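Tail fiber protein (Pseudomonas aeruginosa, PDB 6CL6) is the receptor-binding tail fibre of an R-type pyocin, a contractile injection system, and probably recognises the surface of target bacteria through its C-terminal part. Local coordinates at residues 181-186 against 204-209; 289-292 against 297-300. All coordinates share one frame; numbering follows the deposited sequence.

Interaction 1: residues 181-186 against 204-209; sequences IYQTYQ and FPWRRM
Gln183 NE2 is gripped by two carbonyl groups, those of Leu140 and Met143, while OE1 of the same amide accepts from Arg196 NE and rests 3.7 Å from CZ2 of Trp206. With both ends of the carboxamide held, its rotation is fixed, and it meets the six-membered end of the indole obliquely, the two planes 22° apart. Trp206 CH2 takes most of the contact: Gln183 CB lies 3.9 Å from it and Tyr185 CB 4.2 Å, while the backbone passes the ring edge, with Thr184 CA 4.3 Å from Trp206 CZ3. The two backbones are not neighbours, since strand 193-199 runs between them; the closest CA atoms, of Thr184 and Trp206, are 8.8 Å apart. With CG anti to its carbonyl carbon (chi1 -73°), Trp206 sends its indole across that strand, over Tyr194 and Arg196, and NE1 bonds to Asn162 O. A buried amide held by its own partners thus meets carbon atoms of the indole, so next-but-one strands of the sheet are joined here by van der Waals packing, with the polar groups satisfied elsewhere.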
loop_
_atom_site.group_PDB
_atom_site.type_symbol
_atom_site.label_atom_id
_atom_site.label_comp_id
_atom_site.label_asym_id
_atom_site.label_seq_id
_atom_site.Cartn_x
_atom_site.Cartn_y
_atom_site.Cartn_z
ATOM N N ILE A 181 34.521 18.752 2.984
ATOM C CA ILE A 181 34.254 18.756 4.409
ATOM C C ILE A 181 32.996 17.932 4.617
ATOM O O ILE A 181 31.918 18.341 4.187
ATOM C CB ILE A 181 34.046 20.155 4.987
ATOM C CG1 ILE A 181 35.190 21.112 4.671
ATOM C CG2 ILE A 181 33.805 20.055 6.520
ATOM C CD1 ILE A 181 36.493 20.764 5.302
ATOM N N TYR A 182 33.119 16.771 5.243
ATOM C CA TYR A 182 31.963 15.886 5.473
ATOM C C TYR A 182 31.435 16.100 6.895
ATOM O O TYR A 182 32.225 16.305 7.832
ATOM C CB TYR A 182 32.381 14.431 5.272
ATOM C CG TYR A 182 32.755 14.091 3.852
ATOM C CD1 TYR A 182 34.034 14.314 3.354
ATOM C CD2 TYR A 182 31.817 13.529 2.993
ATOM C CE1 TYR A 182 34.363 14.015 2.061
ATOM C CE2 TYR A 182 32.152 13.198 1.694
ATOM C CZ TYR A 182 33.401 13.458 1.228
ATOM O OH TYR A 182 33.741 13.142 -0.070
ATOM N N GLN A 183 30.119 16.037 7.048
ATOM C CA GLN A 183 29.459 16.064 8.345
ATOM C C GLN A 183 28.408 14.954 8.424
ATOM O O GLN A 183 27.763 14.614 7.434
ATOM C CB GLN A 183 28.773 17.424 8.618
ATOM C CG GLN A 183 29.704 18.621 8.564
ATOM C CD GLN A 183 29.009 19.914 8.866
ATOM O OE1 GLN A 183 27.829 20.090 8.512
ATOM N NE2 GLN A 183 29.719 20.841 9.537
ATOM N N THR A 184 28.210 14.447 9.630
ATOM C CA THR A 184 27.067 13.618 9.982
ATOM C C THR A 184 26.440 14.153 11.263
ATOM O O THR A 184 27.102 14.818 12.063
ATOM C CB THR A 184 27.424 12.145 10.213
ATOM O OG1 THR A 184 28.203 12.021 11.419
ATOM C CG2 THR A 184 28.168 11.620 9.046
ATOM N N TYR A 185 25.140 13.874 11.431
ATOM C CA TYR A 185 24.364 14.339 12.587
ATOM C C TYR A 185 23.427 13.225 12.992
ATOM O O TYR A 185 22.624 12.751 12.172
ATOM C CB TYR A 185 23.558 15.581 12.263
ATOM C CG TYR A 185 23.067 16.360 13.484
ATOM C CD1 TYR A 185 23.953 17.183 14.196
ATOM C CD2 TYR A 185 21.770 16.253 13.941
ATOM C CE1 TYR A 185 23.542 17.898 15.309
ATOM C CE2 TYR A 185 21.332 16.992 15.076
ATOM C CZ TYR A 185 22.257 17.816 15.745
ATOM O OH TYR A 185 21.914 18.535 16.855
ATOM N N GLN A 186 23.539 12.809 14.234
ATOM C CA GLN A 186 22.698 11.762 14.816
ATOM C C GLN A 186 21.803 12.412 15.867
ATOM O O GLN A 186 22.282 12.889 16.904
ATOM C CB GLN A 186 23.577 10.659 15.401
ATOM C CG GLN A 186 22.798 9.547 16.103
ATOM C CD GLN A 186 23.699 8.483 16.712
ATOM O OE1 GLN A 186 24.915 8.436 16.470
ATOM N NE2 GLN A 186 23.103 7.627 17.516
ATOM N N PHE A 204 26.266 20.725 -0.032
ATOM C CA PHE A 204 25.166 19.897 -0.505
ATOM C C PHE A 204 24.078 19.823 0.547
ATOM O O PHE A 204 24.348 20.004 1.733
ATOM C CB PHE A 204 25.662 18.491 -0.833
ATOM C CG PHE A 204 26.272 18.361 -2.191
ATOM C CD1 PHE A 204 25.459 18.240 -3.314
ATOM C CD2 PHE A 204 27.643 18.330 -2.360
ATOM C CE1 PHE A 204 26.005 18.108 -4.579
ATOM C CE2 PHE A 204 28.186 18.197 -3.622
ATOM C CZ PHE A 204 27.367 18.093 -4.734
ATOM N N PRO A 205 22.836 19.528 0.127
ATOM C CA PRO A 205 21.740 19.356 1.092
ATOM C C PRO A 205 21.982 18.184 2.002
ATOM O O PRO A 205 22.609 17.195 1.620
ATOM C CB PRO A 205 20.503 19.099 0.209
ATOM C CG PRO A 205 20.891 19.554 -1.162
ATOM C CD PRO A 205 22.381 19.322 -1.263
ATOM N N TRP A 206 21.436 18.284 3.228
ATOM C CA TRP A 206 21.465 17.126 4.120
ATOM C C TRP A 206 20.680 15.979 3.480
ATOM O O TRP A 206 19.645 16.202 2.844
ATOM C CB TRP A 206 20.870 17.480 5.473
ATOM C CG TRP A 206 21.702 18.358 6.357
ATOM C CD1 TRP A 206 21.540 19.702 6.580
ATOM C CD2 TRP A 206 22.780 17.932 7.207
ATOM N NE1 TRP A 206 22.487 20.141 7.493
ATOM C CE2 TRP A 206 23.247 19.068 7.893
ATOM C CE3 TRP A 206 23.422 16.707 7.413
ATOM C CZ2 TRP A 206 24.328 19.013 8.783
ATOM C CZ3 TRP A 206 24.471 16.637 8.298
ATOM C CH2 TRP A 206 24.924 17.780 8.978
ATOM N N ARG A 207 21.213 14.765 3.615
ATOM C CA ARG A 207 20.502 13.542 3.296
ATOM C C ARG A 207 19.976 12.942 4.597
ATOM O O ARG A 207 20.695 12.879 5.607
ATOM C CB ARG A 207 21.402 12.547 2.583
ATOM C CG ARG A 207 21.950 13.048 1.273
ATOM C CD ARG A 207 20.838 13.475 0.329
ATOM N NE ARG A 207 21.124 13.061 -1.042
ATOM C CZ ARG A 207 20.443 13.464 -2.100
ATOM N NH1 ARG A 207 19.436 14.309 -1.949
ATOM N NH2 ARG A 207 20.782 13.027 -3.310
ATOM N N ARG A 208 18.724 12.542 4.584
ATOM C CA ARG A 208 18.061 11.974 5.750
ATOM C C ARG A 208 17.856 10.478 5.549
ATOM O O ARG A 208 17.167 10.053 4.609
ATOM C CB ARG A 208 16.711 12.666 5.983
ATOM C CG ARG A 208 16.016 12.173 7.235
ATOM C CD ARG A 208 14.648 12.799 7.357
ATOM N NE ARG A 208 14.008 12.380 8.591
ATOM C CZ ARG A 208 13.481 11.170 8.781
ATOM N NH1 ARG A 208 13.542 10.270 7.828
ATOM N NH2 ARG A 208 12.908 10.857 9.936
ATOM N N MET A 209 18.438 9.688 6.435
ATOM C CA MET A 209 18.231 8.238 6.396
ATOM C C MET A 209 16.761 7.878 6.608
ATOM O O MET A 209 16.091 8.459 7.450
ATOM C CB MET A 209 19.091 7.569 7.469
ATOM C CG MET A 209 18.992 6.062 7.522
ATOM S SD MET A 209 19.707 5.353 9.037
ATOM C CE MET A 209 21.404 5.798 8.965
#

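Interaction 2: residues 289-292 against 297-300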
loop_
_atom_site.group_PDB
_atom_site.type_symbol
_atom_site.label_atom_id
_atom_site.label_comp_id
_atom_site.label_asym_id
_atom_site.label_seq_id
_atom_site.Cartn_x
_atom_site.Cartn_y
_atom_site.Cartn_z
ATOM N N TRP A 289 -75.300 -30.883 -36.251
ATOM C CA TRP A 289 -75.512 -30.086 -35.063
ATOM C C TRP A 289 -74.491 -28.955 -35.023
ATOM O O TRP A 289 -73.463 -28.982 -35.708
ATOM C CB TRP A 289 -75.412 -30.949 -33.812
ATOM C CG TRP A 289 -74.095 -31.672 -33.721
ATOM C CD1 TRP A 289 -73.825 -32.938 -34.150
ATOM C CD2 TRP A 289 -72.880 -31.167 -33.170
ATOM N NE1 TRP A 289 -72.509 -33.255 -33.899
ATOM C CE2 TRP A 289 -71.909 -32.181 -33.297
ATOM C CE3 TRP A 289 -72.510 -29.952 -32.580
ATOM C CZ2 TRP A 289 -70.598 -32.022 -32.852
ATOM C CZ3 TRP A 289 -71.199 -29.796 -32.137
ATOM C CH2 TRP A 289 -70.261 -30.820 -32.285
ATOM N N TRP A 290 -74.808 -27.950 -34.224
ATOM C CA TRP A 290 -73.926 -26.798 -34.006
ATOM C C TRP A 290 -74.085 -26.399 -32.549
ATOM O O TRP A 290 -75.196 -26.400 -32.010
ATOM C CB TRP A 290 -74.284 -25.633 -34.954
ATOM C CG TRP A 290 -73.575 -24.350 -34.712
ATOM C CD1 TRP A 290 -72.385 -23.937 -35.265
ATOM C CD2 TRP A 290 -74.000 -23.277 -33.858
ATOM N NE1 TRP A 290 -72.055 -22.696 -34.803
ATOM C CE2 TRP A 290 -73.019 -22.267 -33.934
ATOM C CE3 TRP A 290 -75.102 -23.084 -33.030
ATOM C CZ2 TRP A 290 -73.114 -21.070 -33.212
ATOM C CZ3 TRP A 290 -75.200 -21.890 -32.319
ATOM C CH2 TRP A 290 -74.212 -20.903 -32.424
ATOM N N ARG A 291 -72.967 -26.052 -31.910
ATOM C CA ARG A 291 -72.956 -25.796 -30.482
ATOM C C ARG A 291 -72.180 -24.517 -30.202
ATOM O O ARG A 291 -71.013 -24.389 -30.591
ATOM C CB ARG A 291 -72.345 -26.972 -29.729
ATOM C CG ARG A 291 -72.344 -26.811 -28.232
ATOM C CD ARG A 291 -71.929 -28.155 -27.576
ATOM N NE ARG A 291 -72.104 -28.147 -26.131
ATOM C CZ ARG A 291 -72.212 -29.242 -25.380
ATOM N NH1 ARG A 291 -72.173 -30.448 -25.943
ATOM N NH2 ARG A 291 -72.367 -29.132 -24.066
ATOM N N ASP A 292 -72.838 -23.576 -29.549
ATOM C CA ASP A 292 -72.180 -22.383 -29.018
ATOM C C ASP A 292 -71.613 -22.744 -27.650
ATOM O O ASP A 292 -72.339 -22.829 -26.663
ATOM C CB ASP A 292 -73.161 -21.221 -28.916
ATOM C CG ASP A 292 -72.568 -20.051 -28.131
ATOM O OD1 ASP A 292 -71.421 -19.659 -28.434
ATOM O OD2 ASP A 292 -73.221 -19.564 -27.193
ATOM N N LEU A 297 -75.723 -23.478 -25.984
ATOM C CA LEU A 297 -76.858 -23.646 -26.886
ATOM C C LEU A 297 -76.473 -24.556 -28.044
ATOM O O LEU A 297 -75.394 -24.421 -28.640
ATOM C CB LEU A 297 -77.329 -22.290 -27.409
ATOM C CG LEU A 297 -78.482 -22.304 -28.411
ATOM C CD1 LEU A 297 -79.767 -22.727 -27.731
ATOM C CD2 LEU A 297 -78.634 -20.940 -29.039
ATOM N N ILE A 298 -77.359 -25.510 -28.348
ATOM C CA ILE A 298 -77.146 -26.471 -29.417
ATOM C C ILE A 298 -78.323 -26.369 -30.377
ATOM O O ILE A 298 -79.480 -26.308 -29.936
ATOM C CB ILE A 298 -77.032 -27.915 -28.893
ATOM C CG1 ILE A 298 -75.783 -28.057 -28.014
ATOM C CG2 ILE A 298 -77.017 -28.915 -30.063
ATOM C CD1 ILE A 298 -75.752 -29.336 -27.251
ATOM N N ARG A 299 -78.018 -26.355 -31.668
ATOM C CA ARG A 299 -79.021 -26.473 -32.717
ATOM C C ARG A 299 -78.720 -27.715 -33.541
ATOM O O ARG A 299 -77.556 -28.017 -33.829
ATOM C CB ARG A 299 -79.048 -25.251 -33.637
ATOM C CG ARG A 299 -79.473 -23.964 -32.944
ATOM C CD ARG A 299 -79.856 -22.890 -33.969
ATOM N NE ARG A 299 -81.110 -23.180 -34.677
ATOM C CZ ARG A 299 -82.332 -22.828 -34.249
ATOM N NH1 ARG A 299 -82.487 -22.176 -33.100
ATOM N NH2 ARG A 299 -83.396 -23.127 -34.977
ATOM N N GLN A 300 -79.774 -28.428 -33.929
ATOM C CA GLN A 300 -79.619 -29.664 -34.672
ATOM C C GLN A 300 -80.675 -29.688 -35.777
ATOM O O GLN A 300 -81.634 -28.923 -35.749
ATOM C CB GLN A 300 -79.778 -30.900 -33.770
ATOM C CG GLN A 300 -79.039 -30.824 -32.442
ATOM C CD GLN A 300 -78.851 -32.204 -31.799
ATOM O OE1 GLN A 300 -78.448 -33.149 -32.459
ATOM N NE2 GLN A 300 -79.168 -32.310 -30.519
#
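Trp290 and Arg299 form a hydrogen-bonded antiparallel pair in which each residue both gives and receives. Trp290 N donates to Arg299 O at 2.8 Å, and the return bond from Arg299 N to Trp290 O, also 2.8 Å, is the straighter, with an angle of 164° at the hydrogen. Nearer the turn, Asp292 N donates to Leu297 O.

Weaker CA-H···O contacts supplement these bonds. Trp289 CA comes within 3.2 Å of Arg299 O, and Ile298 CA within the same 3.2 Å of Trp290 O, so both carbonyls of the central pair meet a CA-H as well as an N-H.

On the face bearing Trp289, Arg291, Ile298 and Gln300, the extended Arg291, its CG anti to the backbone N (chi1 -178°), crosses Ile298 at a slant: CG is 3.7 Å from Ile298 CG1, and the methyl CD1 of Ile298 sits over one face of the guanidinium. Trp289 touches its partner with CB alone, 3.9 Å from Gln300 CG, and its ring leads away. On the face of Trp290, Leu297 and Arg299, Trp290 packs against Leu297 and Trp290 of neighbouring subunits.

Polar links between chains belong to this second face. Trp290 NE1 bonds to Asp292 OD2 of the third subunit, and Arg299 NH1 forms a salt bridge with Glu368 of the second. Asp292 OD2 also bonds to Thr295 OG1 in its own chain; a magnesium ion is bound about 5 Å from this side chain. Strands 288-292 and 297-306 make a beta hairpin in the gp53-like C-terminal region, one of whose faces is turned to the trimer interface.

Both contacts are buried, but they belong to separate sheets of an elongated fibre, their centres about 115 Å apart and their nearest atoms about 97 Å apart, and they share no strand. Interaction 2 joins adjacent strands of a hairpin, so backbone bonds carry it and side chains pack on both faces. Interaction 1 skips a strand, and its packing rests on one indole reaching across the intervening strand. Their relation to the trimer differs too: in 289-292 against 297-300 the residues of the central pair themselves bond to other subunits, whereas Gln183, Tyr185 and Trp206 find their strongest polar partners within their own chain.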